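Long-range contact in muramidase (Sodiomyces alcalophilus, PDB 6ZM8), which hydrolyses the glycan chains of bacterial peptidoglycan as a fungal lysozyme of glycoside hydrolase family 25: residues 95-100 / 133-138. Numbering follows the deposited sequence. Where two conformers were deposited one is given.
Sequences DIEYNP and VIYTTT
D95 and Y135 form a parallel beta bridge, made in part by a nearly straight hydrogen bond from I96 N to Y135 O (3.0 Å, 169° at the hydrogen). One residue on, the hydroxyl T136 OG1, anti to its backbone N (chi1 -163°), donates to I96 O at 2.8 Å, so that the next link between the segments is made by a side chain rather than by backbone N-H.

On the face carrying D95 and Y135, two carboxylates gather beside the phenol ring. OD1 of D95 approaches Y135 CD1 to 3.2 Å, its carboxylate steeply turned against the ring. In one of two conformers of E97, its OE2 meets the ring edge at Y135 CE1 (3.3 Å), lies 2.5 Å from D95 OD1 and shares a donating water with Y135 OH, which also bonds Q180. This acidic cluster, at the C-terminal end of barrel strand 93-95, is consistent with the active site of GH25 enzymes.

Farther along, Y98 OH lies 2.8 Å from T137 OG1; D139 also bonds the phenol.

Among apolar groups, I96 CG2 packs against I134 CG2 at 3.8 Å, and both isoleucines touch W141 of helix 138-145. Strands 55-61 and 157-160 flank the pair in the barrel, with W158 edge-to-face to Y135.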
loop_
_atom_site.group_PDB
_atom_site.type_symbol
_atom_site.label_atom_id
_atom_site.label_comp_id
_atom_site.label_asym_id
_atom_site.label_seq_id
_atom_site.Cartn_x
_atom_site.Cartn_y
_atom_site.Cartn_z
ATOM N N ASP A 95 -4.299 -1.772 -1.608
ATOM C CA ASP A 95 -5.149 -1.288 -0.509
ATOM C C ASP A 95 -6.474 -2.035 -0.638
ATOM O O ASP A 95 -7.312 -1.713 -1.510
ATOM C CB ASP A 95 -5.281 0.220 -0.657
ATOM C CG ASP A 95 -6.239 0.878 0.290
ATOM O OD1 ASP A 95 -6.884 0.155 1.076
ATOM O OD2 ASP A 95 -6.346 2.119 0.235
ATOM N N ILE A 96 -6.616 -3.065 0.192
ATOM C CA ILE A 96 -7.726 -4.009 0.131
ATOM C C ILE A 96 -8.465 -3.939 1.484
ATOM O O ILE A 96 -7.964 -4.425 2.514
ATOM C CB ILE A 96 -7.258 -5.414 -0.307
ATOM C CG1 ILE A 96 -8.394 -6.420 -0.320
ATOM C CG2 ILE A 96 -6.104 -5.969 0.523
ATOM C CD1 ILE A 96 -9.492 -6.144 -1.308
ATOM N N GLU A 97 -9.599 -3.254 1.472
ATOM C CA GLU A 97 -10.262 -2.854 2.694
ATOM C C GLU A 97 -11.760 -2.657 2.420
ATOM O O GLU A 97 -12.264 -2.913 1.336
ATOM C CB GLU A 97 -9.646 -1.544 3.238
ATOM C CG GLU A 97 -9.882 -0.367 2.307
ATOM C CD GLU A 97 -9.431 0.944 2.951
ATOM O OE1 GLU A 97 -10.262 1.563 3.664
ATOM O OE2 GLU A 97 -8.309 1.383 2.721
ATOM N N TYR A 98 -12.437 -2.127 3.437
ATOM C CA TYR A 98 -13.900 -1.971 3.445
ATOM C C TYR A 98 -14.387 -1.332 2.144
ATOM O O TYR A 98 -13.942 -0.260 1.719
ATOM C CB TYR A 98 -14.331 -1.046 4.606
ATOM C CG TYR A 98 -13.625 -1.346 5.911
ATOM C CD1 TYR A 98 -14.122 -2.279 6.817
ATOM C CD2 TYR A 98 -12.430 -0.708 6.226
ATOM C CE1 TYR A 98 -13.426 -2.581 7.980
ATOM C CE2 TYR A 98 -11.750 -0.985 7.380
ATOM C CZ TYR A 98 -12.236 -1.922 8.257
ATOM O OH TYR A 98 -11.489 -2.142 9.394
ATOM N N ASN A 99 -15.412 -1.957 1.568
ATOM C CA ASN A 99 -16.091 -1.347 0.413
ATOM C C ASN A 99 -16.592 0.057 0.767
ATOM O O ASN A 99 -17.363 0.205 1.719
ATOM C CB ASN A 99 -17.250 -2.258 0.070
ATOM C CG ASN A 99 -18.024 -1.839 -1.167
ATOM O OD1 ASN A 99 -17.714 -0.836 -1.831
ATOM N ND2 ASN A 99 -19.038 -2.641 -1.474
ATOM N N PRO A 100 -16.155 1.077 -0.006
ATOM C CA PRO A 100 -16.452 2.409 0.351
ATOM C C PRO A 100 -17.948 2.604 -0.312
ATOM O O PRO A 100 -18.384 3.470 0.221
ATOM C CB PRO A 100 -15.551 3.361 -0.448
ATOM C CG PRO A 100 -15.001 2.498 -1.566
ATOM C CD PRO A 100 -15.134 1.086 -1.050
ATOM N N VAL A 133 3.054 -5.028 -1.535
ATOM C CA VAL A 133 2.625 -4.877 -0.154
ATOM C C VAL A 133 1.102 -5.008 -0.095
ATOM O O VAL A 133 0.407 -4.600 -1.040
ATOM C CB VAL A 133 3.098 -3.482 0.316
ATOM C CG1 VAL A 133 2.471 -3.037 1.632
ATOM C CG2 VAL A 133 4.622 -3.466 0.430
ATOM N N ILE A 134 0.587 -5.578 0.995
ATOM C CA ILE A 134 -0.855 -5.600 1.239
ATOM C C ILE A 134 -1.164 -4.653 2.393
ATOM O O ILE A 134 -0.652 -4.846 3.506
ATOM C CB ILE A 134 -1.352 -7.018 1.533
ATOM C CG1 ILE A 134 -1.295 -7.851 0.256
ATOM C CG2 ILE A 134 -2.770 -6.998 2.132
ATOM C CD1 ILE A 134 -1.596 -9.328 0.451
ATOM N N TYR A 135 -2.017 -3.656 2.108
ATOM C CA TYR A 135 -2.567 -2.755 3.130
ATOM C C TYR A 135 -3.974 -3.240 3.463
ATOM O O TYR A 135 -4.819 -3.380 2.570
ATOM C CB TYR A 135 -2.621 -1.322 2.615
ATOM C CG TYR A 135 -3.387 -0.377 3.536
ATOM C CD1 TYR A 135 -4.773 -0.254 3.444
ATOM C CD2 TYR A 135 -2.732 0.400 4.479
ATOM C CE1 TYR A 135 -5.474 0.608 4.255
ATOM C CE2 TYR A 135 -3.416 1.304 5.286
ATOM C CZ TYR A 135 -4.808 1.413 5.172
ATOM O OH TYR A 135 -5.533 2.302 5.913
ATOM N N THR A 136 -4.210 -3.475 4.746
ATOM C CA THR A 136 -5.532 -3.902 5.188
ATOM C C THR A 136 -5.654 -3.628 6.693
ATOM O O THR A 136 -4.773 -3.038 7.318
ATOM C CB THR A 136 -5.757 -5.396 4.823
ATOM O OG1 THR A 136 -7.155 -5.696 4.902
ATOM C CG2 THR A 136 -4.964 -6.354 5.681
ATOM N N THR A 137 -6.785 -4.085 7.252
ATOM C CA THR A 137 -6.987 -4.116 8.683
ATOM C C THR A 137 -7.252 -5.551 9.099
ATOM O O THR A 137 -7.764 -6.364 8.328
ATOM C CB THR A 137 -8.146 -3.219 9.134
ATOM O OG1 THR A 137 -9.355 -3.817 8.661
ATOM C CG2 THR A 137 -7.988 -1.797 8.633
ATOM N N THR A 138 -6.935 -5.876 10.366
ATOM C CA THR A 138 -7.139 -7.244 10.801
ATOM C C THR A 138 -8.626 -7.626 10.773
ATOM O O THR A 138 -8.969 -8.752 10.394
ATOM C CB THR A 138 -6.505 -7.472 12.174
ATOM O OG1 THR A 138 -5.130 -7.198 11.986
ATOM C CG2 THR A 138 -6.729 -8.874 12.687
HETATM O O HOH W 1 -7.391 3.596 4.247
#